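Local coordinates for ferripyochelin binding protein (Pyrococcus horikoshii, PDB 2FKO), which probably acts as a zinc-dependent carbonic anhydrase of the gamma class, a trimer of left-handed parallel beta-helices that binds zinc and calcium ions, at residues Ala17-Asn22 with Thr35-Ser40; Asn57-Val62 with Tyr77-His82; His65-Tyr70 with Met85-Lys90; Asn22-Gly27 with Ser40-Gly45; Leu31-Ser36 with Gly53-Val58. All blocks are in the same frame, centred on the assembly; numbering follows the deposited sequence.

Contact 1: Ala17-Asn22 with Thr35-Ser40; sequences AFVDEN and TSVWPS. With EDO (1,2-ethanediol), chain C.
Two successive coils of a parallel beta-helix lie in register, Phe18 beside Ser36 and Val19 beside Val37. Four backbone bonds join the segments, three along the strands: Phe18 N to Thr35 O, Val37 N to Phe18 O (2.7 Å) and Asp20 N to Val37 O, the last almost straight at 177°. Val19 and Val37 lie side by side and point the same way, with Val19 CG1 4.2 Å from Val37 CB, as suits the apolar interior of such a helix. On the other face of the sheet Phe18 turns its edge to the face of Trp38, CE2 reaching CZ3 at 3.9 Å with the planes 63° apart. Coils of this left-handed hexapeptide-repeat family bend at corners, and at this one Asp20 makes an Asx turn: its OD2 accepts Asn22 N at 2.8 Å. Having CG opposite the backbone N (chi1 -169°) lays the carboxylate across the Pro39 ring, OD1 3.4 Å from Pro39 CG, while OD1 pairs with Arg170. An alanine in place of Asp20 would be likely to leave Asn22 N and Arg170 without these partners and uncover the ring of Pro39. Beyond the corner, Ser40 N donates to Asn22 O from above the carbonyl plane (3.2 Å).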
# COMPACT_ATOMS: atom_id res chain seq x y z
N ALA A 17 12.75 7.36 -19.26
CA ALA A 17 11.94 6.91 -18.14
C ALA A 17 11.77 7.99 -17.09
O ALA A 17 12.57 8.93 -17.01
CB ALA A 17 12.57 5.66 -17.52
N PHE A 18 10.71 7.88 -16.29
CA PHE A 18 10.49 8.83 -15.22
C PHE A 18 10.43 8.06 -13.91
O PHE A 18 9.59 7.18 -13.74
CB PHE A 18 9.17 9.59 -15.38
CG PHE A 18 8.78 10.38 -14.14
CD1 PHE A 18 9.56 11.44 -13.70
CD2 PHE A 18 7.65 10.02 -13.40
CE1 PHE A 18 9.23 12.15 -12.54
CE2 PHE A 18 7.31 10.72 -12.24
CZ PHE A 18 8.11 11.79 -11.81
N VAL A 19 11.33 8.39 -13.00
CA VAL A 19 11.33 7.74 -11.70
C VAL A 19 11.13 8.86 -10.69
O VAL A 19 12.00 9.70 -10.51
CB VAL A 19 12.66 7.03 -11.41
CG1 VAL A 19 12.59 6.35 -10.06
CG2 VAL A 19 12.95 6.01 -12.50
N ASP A 20 9.97 8.88 -10.06
CA ASP A 20 9.67 9.90 -9.07
C ASP A 20 10.74 9.85 -7.99
O ASP A 20 11.20 8.78 -7.62
CB ASP A 20 8.30 9.63 -8.45
CG ASP A 20 7.81 10.79 -7.62
OD1 ASP A 20 7.14 11.68 -8.20
OD2 ASP A 20 8.10 10.81 -6.41
N GLU A 21 11.16 11.01 -7.48
CA GLU A 21 12.19 11.00 -6.46
C GLU A 21 11.73 10.33 -5.18
O GLU A 21 12.55 9.98 -4.33
CB GLU A 21 12.70 12.42 -6.16
CG GLU A 21 11.66 13.40 -5.65
CD GLU A 21 12.28 14.74 -5.31
OE1 GLU A 21 13.39 15.02 -5.80
OE2 GLU A 21 11.66 15.53 -4.56
N ASN A 22 10.42 10.13 -5.04
CA ASN A 22 9.86 9.49 -3.85
C ASN A 22 9.68 7.99 -4.05
O ASN A 22 9.26 7.28 -3.13
CB ASN A 22 8.53 10.13 -3.47
CG ASN A 22 8.65 11.61 -3.20
OD1 ASN A 22 8.41 12.44 -4.08
ND2 ASN A 22 9.05 11.94 -1.98
N THR A 35 9.11 4.30 -19.59
CA THR A 35 8.50 3.66 -18.43
C THR A 35 8.41 4.74 -17.36
O THR A 35 9.05 5.80 -17.47
CB THR A 35 9.36 2.49 -17.90
OG1 THR A 35 10.72 2.91 -17.73
CG2 THR A 35 9.31 1.31 -18.87
N SER A 36 7.61 4.49 -16.33
CA SER A 36 7.44 5.45 -15.24
C SER A 36 7.20 4.74 -13.91
O SER A 36 6.44 3.77 -13.84
CB SER A 36 6.29 6.41 -15.56
OG SER A 36 5.10 5.70 -15.83
N VAL A 37 7.86 5.24 -12.88
CA VAL A 37 7.76 4.71 -11.52
C VAL A 37 7.29 5.89 -10.68
O VAL A 37 7.93 6.95 -10.65
CB VAL A 37 9.14 4.20 -11.04
CG1 VAL A 37 9.02 3.58 -9.64
CG2 VAL A 37 9.69 3.17 -12.03
N TRP A 38 6.16 5.71 -10.01
CA TRP A 38 5.55 6.80 -9.26
C TRP A 38 5.81 6.85 -7.75
O TRP A 38 6.40 5.94 -7.19
CB TRP A 38 4.06 6.80 -9.59
CG TRP A 38 3.86 6.91 -11.08
CD1 TRP A 38 3.92 5.90 -11.99
CD2 TRP A 38 3.69 8.12 -11.83
NE1 TRP A 38 3.80 6.39 -13.26
CE2 TRP A 38 3.66 7.76 -13.19
CE3 TRP A 38 3.57 9.47 -11.49
CZ2 TRP A 38 3.51 8.70 -14.22
CZ3 TRP A 38 3.42 10.41 -12.51
CH2 TRP A 38 3.40 10.02 -13.86
N PRO A 39 5.37 7.94 -7.08
CA PRO A 39 5.56 8.11 -5.64
C PRO A 39 5.31 6.88 -4.79
O PRO A 39 4.28 6.23 -4.90
CB PRO A 39 4.61 9.26 -5.31
CG PRO A 39 4.67 10.09 -6.54
CD PRO A 39 4.60 9.06 -7.64
N SER A 40 6.28 6.59 -3.92
CA SER A 40 6.25 5.46 -3.00
C SER A 40 6.26 4.09 -3.65
O SER A 40 6.10 3.08 -2.98
CB SER A 40 5.04 5.56 -2.06
OG SER A 40 5.11 4.56 -1.06
C1 EDO C . 15.10 9.82 -0.34
O1 EDO C . 15.20 9.66 1.06
C2 EDO C . 14.91 10.99 -0.71
O2 EDO C . 14.12 11.24 -1.89

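Contact 2: Asn57-Val62 with Tyr77-His82; sequences NVQDNV and YVTIGH. With ZN (zinc ion), chain B.
His82 meets two side chains of the 57-62 segment, Gln59 over one ring face and Asp60 at the ring edge. Gln59 runs out extended and sets OE1 over the centre of one imidazole face, 2.9 Å above the plane, with amide and ring planes 60° apart. The same OE1 accepts a weak bond from His82 N, so one oxygen touches both the backbone and the ring of the histidine. Asp60 and His82 lie alongside each other with their flat groups nearly coplanar, only 10° apart. His82 CG stands opposite its own carbonyl carbon (chi1 -48°), which brings ND1 to Asp60 OD2 at 2.7 Å in a bent, weak bond. NE2, on the other side of the ring, is thereby directed to the zinc ion at 2.0 Å; a water and His65 and His87 of a neighbouring subunit complete the site, the arrangement of gamma-class carbonic anhydrases. Asp60 OD2 also forms a salt bridge with Arg44 of that subunit. Behind the site, parallel strands 57-58 and 79-80 of successive beta-helix coils are joined by Ile80 N to Asn57 O and Gln59 N to Ile80 O. The branched Val58 and Ile80 fill the interior side by side, CG2 of Val58 4.1 Å from CD1 of Ile80. Val62 comes across Ile80 at about a right angle, its CG1 3.5 Å from Ile80 CG2.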
# COMPACT_ATOMS: atom_id res chain seq x y z
N ASN A 57 4.00 1.36 -16.68
CA ASN A 57 3.98 2.21 -15.49
C ASN A 57 3.80 1.40 -14.21
O ASN A 57 3.06 0.42 -14.16
CB ASN A 57 2.85 3.23 -15.59
CG ASN A 57 1.52 2.58 -15.92
OD1 ASN A 57 1.17 2.41 -17.09
ND2 ASN A 57 0.78 2.20 -14.88
N VAL A 58 4.50 1.84 -13.17
CA VAL A 58 4.42 1.21 -11.85
C VAL A 58 3.89 2.34 -10.97
O VAL A 58 4.64 3.23 -10.55
CB VAL A 58 5.81 0.76 -11.38
CG1 VAL A 58 5.68 -0.07 -10.10
CG2 VAL A 58 6.50 -0.04 -12.47
N GLN A 59 2.59 2.31 -10.71
CA GLN A 59 1.93 3.37 -9.96
C GLN A 59 2.24 3.54 -8.47
O GLN A 59 2.99 2.76 -7.87
CB GLN A 59 0.43 3.27 -10.20
CG GLN A 59 0.11 3.51 -11.68
CD GLN A 59 -1.34 3.26 -12.04
OE1 GLN A 59 -2.22 3.28 -11.18
NE2 GLN A 59 -1.60 3.04 -13.33
N ASP A 60 1.65 4.58 -7.89
CA ASP A 60 1.84 4.96 -6.49
C ASP A 60 1.66 3.83 -5.48
O ASP A 60 0.73 3.03 -5.56
CB ASP A 60 0.89 6.10 -6.13
CG ASP A 60 0.68 7.07 -7.29
OD1 ASP A 60 1.39 8.09 -7.37
OD2 ASP A 60 -0.21 6.80 -8.12
N ASN A 61 2.57 3.79 -4.51
CA ASN A 61 2.53 2.80 -3.44
C ASN A 61 2.53 1.32 -3.82
O ASN A 61 2.11 0.49 -3.01
CB ASN A 61 1.33 3.08 -2.52
CG ASN A 61 1.58 4.23 -1.57
OD1 ASN A 61 2.51 4.19 -0.76
ND2 ASN A 61 0.76 5.27 -1.66
N VAL A 62 2.99 0.97 -5.02
CA VAL A 62 3.17 -0.42 -5.51
C VAL A 62 4.40 -1.00 -4.95
O VAL A 62 5.37 -0.24 -4.80
CB VAL A 62 3.07 -0.36 -7.08
CG1 VAL A 62 3.38 -1.69 -7.70
CG2 VAL A 62 1.74 0.22 -7.51
N TYR A 77 3.82 -2.02 -22.33
CA TYR A 77 2.48 -1.45 -22.18
C TYR A 77 1.75 -2.09 -21.01
O TYR A 77 0.58 -2.46 -21.13
CB TYR A 77 1.67 -1.68 -23.46
CG TYR A 77 2.20 -0.96 -24.68
CD1 TYR A 77 1.86 0.37 -24.93
CD2 TYR A 77 3.01 -1.62 -25.59
CE1 TYR A 77 2.31 1.03 -26.07
CE2 TYR A 77 3.47 -0.97 -26.74
CZ TYR A 77 3.12 0.35 -26.98
OH TYR A 77 3.53 0.97 -28.13
N VAL A 78 2.43 -2.25 -19.89
CA VAL A 78 1.80 -2.83 -18.71
C VAL A 78 1.50 -1.73 -17.71
O VAL A 78 2.33 -0.86 -17.46
CB VAL A 78 2.69 -3.88 -18.02
CG1 VAL A 78 2.07 -4.31 -16.69
CG2 VAL A 78 2.85 -5.10 -18.92
N THR A 79 0.29 -1.77 -17.16
CA THR A 79 -0.15 -0.80 -16.17
C THR A 79 -0.26 -1.49 -14.81
O THR A 79 -1.13 -2.34 -14.62
CB THR A 79 -1.52 -0.19 -16.54
OG1 THR A 79 -1.40 0.60 -17.73
CG2 THR A 79 -2.04 0.69 -15.41
N ILE A 80 0.62 -1.14 -13.88
CA ILE A 80 0.56 -1.74 -12.55
C ILE A 80 -0.13 -0.73 -11.67
O ILE A 80 0.45 0.28 -11.27
CB ILE A 80 1.98 -2.07 -12.02
CG1 ILE A 80 2.71 -2.96 -13.04
CG2 ILE A 80 1.87 -2.82 -10.69
CD1 ILE A 80 4.12 -3.34 -12.66
N GLY A 81 -1.40 -1.01 -11.39
CA GLY A 81 -2.23 -0.11 -10.60
C GLY A 81 -1.77 0.25 -9.20
O GLY A 81 -1.02 -0.48 -8.55
N HIS A 82 -2.26 1.40 -8.74
CA HIS A 82 -1.95 1.92 -7.42
C HIS A 82 -2.05 0.85 -6.34
O HIS A 82 -2.99 0.06 -6.33
CB HIS A 82 -2.94 3.03 -7.04
CG HIS A 82 -3.16 4.05 -8.11
ND1 HIS A 82 -2.30 5.12 -8.30
CD2 HIS A 82 -4.15 4.19 -9.02
CE1 HIS A 82 -2.76 5.87 -9.28
NE2 HIS A 82 -3.88 5.33 -9.74
ZN ZN B . -4.75 6.33 -11.26
O HOH W 1 -4.09 5.78 -12.85

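Contact 3: His65-Tyr70 with Met85-Lys90; sequences HTSHGY and MVHGAK. With ZN (zinc ion), chain D.
With CG swung opposite the backbone N in both His65 (chi1 -163°) and His87 (chi1 -154°), the two imidazoles leave neighbouring coils side by side and pointing the same way. Their rings are almost perpendicular, 89° apart, and they meet the metal through different nitrogens: His65 ND1 binds the zinc ion at 2.2 Å and His87 NE2 at 2.1 Å. Beneath them the coils form a parallel bridge, with His65 N donating to Val86 O and Gly88 N to His65 O (2.9 Å). Thr66 N lies over one face of the His87 ring, while Ser67 OG lies in its plane at the edge, 3.0 Å from His87 CE1. Gly88 suits a sharp bend, for its phi is positive and a beta carbon would run into Tyr70 O. Second-shell acids fix the rotation of the ligands: Asp105 OD1 accepts from both His87 ND1 and Ser67 OG, and Asp46 from His65 NE2. His82 of a neighbouring subunit and a water 1.8 Å from the zinc ion complete the site. Three histidine nitrogens and a water are the zinc ligands of gamma-class carbonic anhydrases, consistent with a metal that would make the water more acidic for attack on carbon dioxide.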
# COMPACT_ATOMS: atom_id res chain seq x y z
N HIS A 65 8.82 -7.17 -6.09
CA HIS A 65 9.93 -7.90 -5.49
C HIS A 65 10.03 -9.27 -6.15
O HIS A 65 9.31 -9.57 -7.10
CB HIS A 65 9.70 -8.05 -3.98
CG HIS A 65 10.93 -8.43 -3.22
ND1 HIS A 65 10.90 -9.25 -2.11
CD2 HIS A 65 12.23 -8.08 -3.39
CE1 HIS A 65 12.12 -9.39 -1.63
NE2 HIS A 65 12.95 -8.69 -2.39
N THR A 66 10.92 -10.11 -5.62
CA THR A 66 11.14 -11.44 -6.16
C THR A 66 11.51 -12.43 -5.04
O THR A 66 11.68 -12.04 -3.89
CB THR A 66 12.32 -11.45 -7.16
OG1 THR A 66 13.54 -11.17 -6.46
CG2 THR A 66 12.12 -10.38 -8.24
N SER A 67 11.61 -13.70 -5.41
CA SER A 67 12.00 -14.79 -4.50
C SER A 67 13.16 -15.47 -5.22
O SER A 67 13.28 -15.33 -6.44
CB SER A 67 10.85 -15.80 -4.32
OG SER A 67 9.77 -15.23 -3.60
N HIS A 68 14.02 -16.19 -4.50
CA HIS A 68 15.15 -16.85 -5.13
C HIS A 68 14.69 -17.77 -6.25
O HIS A 68 13.83 -18.63 -6.04
CB HIS A 68 15.96 -17.67 -4.12
CG HIS A 68 16.67 -16.84 -3.10
ND1 HIS A 68 16.01 -16.22 -2.05
CD2 HIS A 68 17.98 -16.51 -2.97
CE1 HIS A 68 16.89 -15.56 -1.32
NE2 HIS A 68 18.09 -15.71 -1.85
N GLY A 69 15.26 -17.58 -7.44
CA GLY A 69 14.90 -18.38 -8.59
C GLY A 69 13.64 -17.88 -9.29
O GLY A 69 13.21 -18.46 -10.29
N TYR A 70 13.06 -16.81 -8.77
CA TYR A 70 11.84 -16.24 -9.33
C TYR A 70 11.93 -14.75 -9.64
O TYR A 70 11.43 -13.91 -8.89
CB TYR A 70 10.68 -16.49 -8.36
CG TYR A 70 10.25 -17.94 -8.31
CD1 TYR A 70 9.47 -18.49 -9.32
CD2 TYR A 70 10.64 -18.76 -7.25
CE1 TYR A 70 9.08 -19.83 -9.28
CE2 TYR A 70 10.26 -20.10 -7.21
CZ TYR A 70 9.48 -20.63 -8.23
OH TYR A 70 9.08 -21.94 -8.19
N MET A 85 0.77 -5.24 -5.96
CA MET A 85 2.02 -5.88 -5.55
C MET A 85 2.33 -7.07 -6.46
O MET A 85 1.53 -7.99 -6.59
CB MET A 85 1.88 -6.34 -4.09
CG MET A 85 3.19 -6.62 -3.36
SD MET A 85 4.05 -8.12 -3.89
CE MET A 85 5.73 -7.48 -4.11
N VAL A 86 3.49 -7.03 -7.11
CA VAL A 86 3.90 -8.11 -7.99
C VAL A 86 5.11 -8.79 -7.37
O VAL A 86 6.13 -8.14 -7.07
CB VAL A 86 4.27 -7.57 -9.40
CG1 VAL A 86 4.73 -8.72 -10.30
CG2 VAL A 86 3.05 -6.89 -10.01
N HIS A 87 5.00 -10.10 -7.16
CA HIS A 87 6.07 -10.84 -6.53
C HIS A 87 6.56 -12.03 -7.34
O HIS A 87 5.87 -13.04 -7.46
CB HIS A 87 5.61 -11.31 -5.14
CG HIS A 87 6.74 -11.52 -4.18
ND1 HIS A 87 7.63 -12.57 -4.30
CD2 HIS A 87 7.14 -10.80 -3.11
CE1 HIS A 87 8.54 -12.47 -3.35
NE2 HIS A 87 8.27 -11.41 -2.61
N GLY A 88 7.77 -11.89 -7.88
CA GLY A 88 8.40 -12.95 -8.66
C GLY A 88 7.52 -13.57 -9.72
O GLY A 88 7.41 -14.79 -9.81
N ALA A 89 6.90 -12.72 -10.54
CA ALA A 89 6.01 -13.22 -11.57
C ALA A 89 6.38 -12.71 -12.95
O ALA A 89 7.17 -11.77 -13.09
CB ALA A 89 4.59 -12.83 -11.24
N LYS A 90 5.81 -13.35 -13.96
CA LYS A 90 6.05 -12.95 -15.33
C LYS A 90 4.75 -12.38 -15.86
O LYS A 90 3.71 -13.03 -15.81
CB LYS A 90 6.51 -14.15 -16.15
CG LYS A 90 7.80 -14.75 -15.62
CD LYS A 90 8.31 -15.90 -16.48
CE LYS A 90 9.57 -16.51 -15.87
NZ LYS A 90 10.65 -15.51 -15.67
ZN ZN D . 9.18 -10.18 -1.19
O HOH W 2 9.74 -10.97 0.34

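Contact 4: Asn22-Gly27 with Ser40-Gly45; sequences NAVVIG and SAVLRG
Val24 and Val42 carry matching side chains on one face of a parallel beta-helix sheet, and Val25 and Leu43 on the other. Strands 24-26 and 42-45 run 10° apart with axes 4.8 Å from each other, the spacing of stacked coils in this left-handed hexapeptide-repeat fold. Val24 CB packs 4.2 Å from Val42 CG2. Each valine sets CG1 opposite its backbone N, and equivalent branches repeat from coil to coil. Val25 and Leu43 face the interior, where Leu43 meets Val37 of its own coil and Ile64 of the next; a charged side chain would be ill placed there. Small Ala23 and Ala41 pack together at the corner, their CB atoms 4.5 Å apart. Ile26 and Arg44 lie side by side and point the same way, Ile26 CD1 beside the aliphatic Arg44 CD at 4.2 Å. The arginine chain then bends, and its guanidinium pairs with Asp46 and with Asp60 of a neighbouring subunit, lying in cation-pi contact with Trp38 of that subunit: an apolar stem serves the stack and a charged end serves the trimer interface. Backbone bonds alternate between the coils, Leu43 N to Val24 O and Ile26 N to Leu43 O both at 171°. At the far end Gly27 and Gly45 sit where a beta carbon on either would collide with a carbonyl oxygen of the neighbouring coil, and Gly45 N reaches Ile26 O at 2.7 Å.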
# COMPACT_ATOMS: atom_id res chain seq x y z
N ASN A 22 10.42 10.13 -5.04
CA ASN A 22 9.86 9.49 -3.85
C ASN A 22 9.68 7.99 -4.05
O ASN A 22 9.26 7.28 -3.13
CB ASN A 22 8.53 10.13 -3.47
CG ASN A 22 8.65 11.61 -3.20
OD1 ASN A 22 8.41 12.44 -4.08
ND2 ASN A 22 9.05 11.94 -1.98
N ALA A 23 9.98 7.52 -5.25
CA ALA A 23 9.90 6.09 -5.54
C ALA A 23 11.23 5.54 -5.06
O ALA A 23 12.15 6.31 -4.76
CB ALA A 23 9.73 5.87 -7.05
N VAL A 24 11.36 4.22 -4.96
CA VAL A 24 12.61 3.61 -4.52
C VAL A 24 13.00 2.48 -5.47
O VAL A 24 12.28 1.50 -5.61
CB VAL A 24 12.49 3.04 -3.08
CG1 VAL A 24 13.76 2.28 -2.71
CG2 VAL A 24 12.25 4.17 -2.09
N VAL A 25 14.14 2.65 -6.14
CA VAL A 25 14.62 1.64 -7.08
C VAL A 25 15.96 1.15 -6.57
O VAL A 25 16.91 1.92 -6.42
CB VAL A 25 14.76 2.24 -8.50
CG1 VAL A 25 15.27 1.18 -9.48
CG2 VAL A 25 13.40 2.77 -8.97
N ILE A 26 16.04 -0.15 -6.28
CA ILE A 26 17.24 -0.75 -5.72
C ILE A 26 17.81 -1.94 -6.49
O ILE A 26 17.08 -2.84 -6.88
CB ILE A 26 16.97 -1.23 -4.28
CG1 ILE A 26 16.38 -0.09 -3.45
CG2 ILE A 26 18.26 -1.75 -3.65
CD1 ILE A 26 15.76 -0.55 -2.13
N GLY A 27 19.12 -1.92 -6.70
CA GLY A 27 19.80 -3.02 -7.36
C GLY A 27 19.51 -3.43 -8.80
O GLY A 27 19.42 -2.61 -9.71
N SER A 40 6.28 6.59 -3.92
CA SER A 40 6.25 5.46 -3.00
C SER A 40 6.26 4.09 -3.65
O SER A 40 6.10 3.08 -2.98
CB SER A 40 5.04 5.56 -2.06
OG SER A 40 5.11 4.56 -1.06
N ALA A 41 6.44 4.05 -4.97
CA ALA A 41 6.52 2.77 -5.65
C ALA A 41 7.90 2.23 -5.31
O ALA A 41 8.87 2.98 -5.31
CB ALA A 41 6.37 2.95 -7.17
N VAL A 42 7.97 0.94 -5.02
CA VAL A 42 9.24 0.32 -4.66
C VAL A 42 9.57 -0.88 -5.52
O VAL A 42 8.78 -1.82 -5.62
CB VAL A 42 9.22 -0.15 -3.18
CG1 VAL A 42 10.56 -0.82 -2.83
CG2 VAL A 42 8.95 1.03 -2.25
N LEU A 43 10.74 -0.83 -6.16
CA LEU A 43 11.21 -1.92 -6.99
C LEU A 43 12.51 -2.39 -6.35
O LEU A 43 13.57 -1.81 -6.55
CB LEU A 43 11.47 -1.45 -8.43
CG LEU A 43 10.21 -1.07 -9.22
CD1 LEU A 43 9.66 0.25 -8.70
CD2 LEU A 43 10.54 -0.95 -10.70
N ARG A 44 12.41 -3.45 -5.55
CA ARG A 44 13.56 -3.97 -4.83
C ARG A 44 14.24 -5.14 -5.53
O ARG A 44 13.84 -6.30 -5.39
CB ARG A 44 13.14 -4.36 -3.40
CG ARG A 44 14.28 -4.70 -2.45
CD ARG A 44 14.01 -4.17 -1.03
NE ARG A 44 12.81 -4.73 -0.41
CZ ARG A 44 12.73 -5.95 0.12
NH1 ARG A 44 13.78 -6.76 0.10
NH2 ARG A 44 11.60 -6.37 0.67
N GLY A 45 15.28 -4.83 -6.30
CA GLY A 45 16.01 -5.85 -7.02
C GLY A 45 17.20 -6.35 -6.23
O GLY A 45 18.32 -6.30 -6.72

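Contact 5: Leu31-Ser36 with Gly53-Val58; sequences LEEKTS and GKYSNV
Two type II turns, Glu32-Thr35 and Gly53-Ser56, stack at the same corner of successive coils; Tyr55 N to Glu33 O links the turns, and Ser36 N to Ser56 O and Val58 N to Ser36 O make the parallel bridge of Ser36 with Asn57. Glu32 reaches across to the next coil with its chain extended from a CG opposite its carbonyl carbon (chi1 -74°), and its OE1 takes Lys54 N at 2.8 Å on the anti side of the carboxylate, while OE2 accepts from Tyr51. Bends at chi2 and chi3 carry the Lys54 chain past Glu32 OE1, with CD 3.2 Å away, to Glu33 OE1, where NZ forms a salt bridge of 3.1 Å. A lysine in place of Glu32 would probably leave the Lys54 amide and Tyr51 without their acceptor and set two like charges close together. Lys34 lies alongside Tyr55 and touches the ring edge with its aliphatic CD, 3.4 Å from Tyr55 CE1. A water lying in the plane of the Tyr55 ring joins Tyr55 OH to Glu33 OE2. Thr35 closes the first turn: OG1 gives a 2.6 Å bond to Glu32 O within the carbonyl plane. At this partly buried corner Glu33 of one coil pairs with Lys54 of the next, and the Glu32 oxygen that takes the Lys54 N-H would probably help keep the two turns aligned.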
# COMPACT_ATOMS: atom_id res chain seq x y z
N LEU A 31 14.72 -0.57 -16.37
CA LEU A 31 13.56 0.22 -16.77
C LEU A 31 13.78 0.66 -18.22
O LEU A 31 14.69 1.45 -18.50
CB LEU A 31 13.41 1.46 -15.87
CG LEU A 31 13.12 1.21 -14.38
CD1 LEU A 31 13.00 2.54 -13.64
CD2 LEU A 31 11.84 0.41 -14.24
N GLU A 32 12.96 0.16 -19.14
CA GLU A 32 13.12 0.51 -20.54
C GLU A 32 12.54 1.88 -20.88
O GLU A 32 12.00 2.58 -20.02
CB GLU A 32 12.49 -0.55 -21.45
CG GLU A 32 13.35 -1.79 -21.49
CD GLU A 32 12.80 -2.89 -22.37
OE1 GLU A 32 11.65 -2.77 -22.84
OE2 GLU A 32 13.52 -3.88 -22.59
N GLU A 33 12.67 2.27 -22.14
CA GLU A 33 12.20 3.58 -22.55
C GLU A 33 10.73 3.84 -22.23
O GLU A 33 9.89 2.94 -22.23
CB GLU A 33 12.45 3.81 -24.05
CG GLU A 33 11.79 2.81 -24.97
CD GLU A 33 11.56 3.36 -26.38
OE1 GLU A 33 11.45 2.55 -27.32
OE2 GLU A 33 11.48 4.60 -26.54
N LYS A 34 10.44 5.11 -21.94
CA LYS A 34 9.11 5.58 -21.65
C LYS A 34 8.36 4.88 -20.52
O LYS A 34 7.12 4.87 -20.50
CB LYS A 34 8.29 5.58 -22.93
CG LYS A 34 8.96 6.45 -24.00
CD LYS A 34 8.22 6.46 -25.32
CE LYS A 34 9.01 7.24 -26.36
NZ LYS A 34 9.28 8.64 -25.93
N THR A 35 9.11 4.30 -19.59
CA THR A 35 8.50 3.66 -18.43
C THR A 35 8.41 4.74 -17.36
O THR A 35 9.05 5.80 -17.47
CB THR A 35 9.36 2.49 -17.90
OG1 THR A 35 10.72 2.91 -17.73
CG2 THR A 35 9.31 1.31 -18.87
N SER A 36 7.61 4.49 -16.33
CA SER A 36 7.44 5.45 -15.24
C SER A 36 7.20 4.74 -13.91
O SER A 36 6.44 3.77 -13.84
CB SER A 36 6.29 6.41 -15.56
OG SER A 36 5.10 5.70 -15.83
N GLY A 53 9.44 -3.70 -18.99
CA GLY A 53 9.38 -3.41 -20.41
C GLY A 53 8.91 -2.02 -20.73
O GLY A 53 8.19 -1.40 -19.94
N LYS A 54 9.29 -1.53 -21.90
CA LYS A 54 8.93 -0.19 -22.35
C LYS A 54 7.45 0.17 -22.31
O LYS A 54 6.58 -0.70 -22.47
CB LYS A 54 9.47 0.03 -23.77
CG LYS A 54 9.22 -1.14 -24.70
CD LYS A 54 10.46 -1.45 -25.52
CE LYS A 54 10.85 -0.26 -26.39
NZ LYS A 54 12.15 -0.46 -27.06
N TYR A 55 7.18 1.45 -22.10
CA TYR A 55 5.82 2.01 -22.06
C TYR A 55 4.99 1.52 -20.88
O TYR A 55 3.77 1.68 -20.88
CB TYR A 55 5.06 1.67 -23.34
CG TYR A 55 5.84 1.89 -24.61
CD1 TYR A 55 6.29 3.16 -24.97
CD2 TYR A 55 6.11 0.83 -25.47
CE1 TYR A 55 7.00 3.37 -26.15
CE2 TYR A 55 6.82 1.03 -26.66
CZ TYR A 55 7.26 2.30 -26.99
OH TYR A 55 7.96 2.50 -28.16
N SER A 56 5.64 0.93 -19.88
CA SER A 56 4.92 0.43 -18.71
C SER A 56 5.04 1.35 -17.51
O SER A 56 6.05 2.04 -17.34
CB SER A 56 5.43 -0.97 -18.35
OG SER A 56 5.14 -1.89 -19.38
N ASN A 57 4.00 1.36 -16.68
CA ASN A 57 3.98 2.21 -15.49
C ASN A 57 3.80 1.40 -14.21
O ASN A 57 3.06 0.42 -14.16
CB ASN A 57 2.85 3.23 -15.59
CG ASN A 57 1.52 2.58 -15.92
OD1 ASN A 57 1.17 2.41 -17.09
ND2 ASN A 57 0.78 2.20 -14.88
N VAL A 58 4.50 1.84 -13.17
CA VAL A 58 4.42 1.21 -11.85
C VAL A 58 3.89 2.34 -10.97
O VAL A 58 4.64 3.23 -10.55
CB VAL A 58 5.81 0.76 -11.38
CG1 VAL A 58 5.68 -0.07 -10.10
CG2 VAL A 58 6.50 -0.04 -12.47
O HOH W 3 9.48 4.78 -28.78

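In the fold
All five contacts join neighbouring coils of one parallel beta-helix. Contacts 1, 2 and 5 share a sheet: 36-37 lies between 18-19 and 57-58, and 57-58 continues to 79-80. Contacts 3 and 4 belong to another sheet, and contacts 1 and 4 follow each other along the same coils, sharing Asn22 and Ser40. Contacts 1 to 4 are mostly buried, whereas contact 5 is partly exposed and relies on charged chains and water. Contacts 2 and 3 supply complementary halves of the zinc site: His82 of one subunit meets His65 and His87 of the next. Contact 4 contributes Arg44 to that same interface, while contact 5 touches no other subunit.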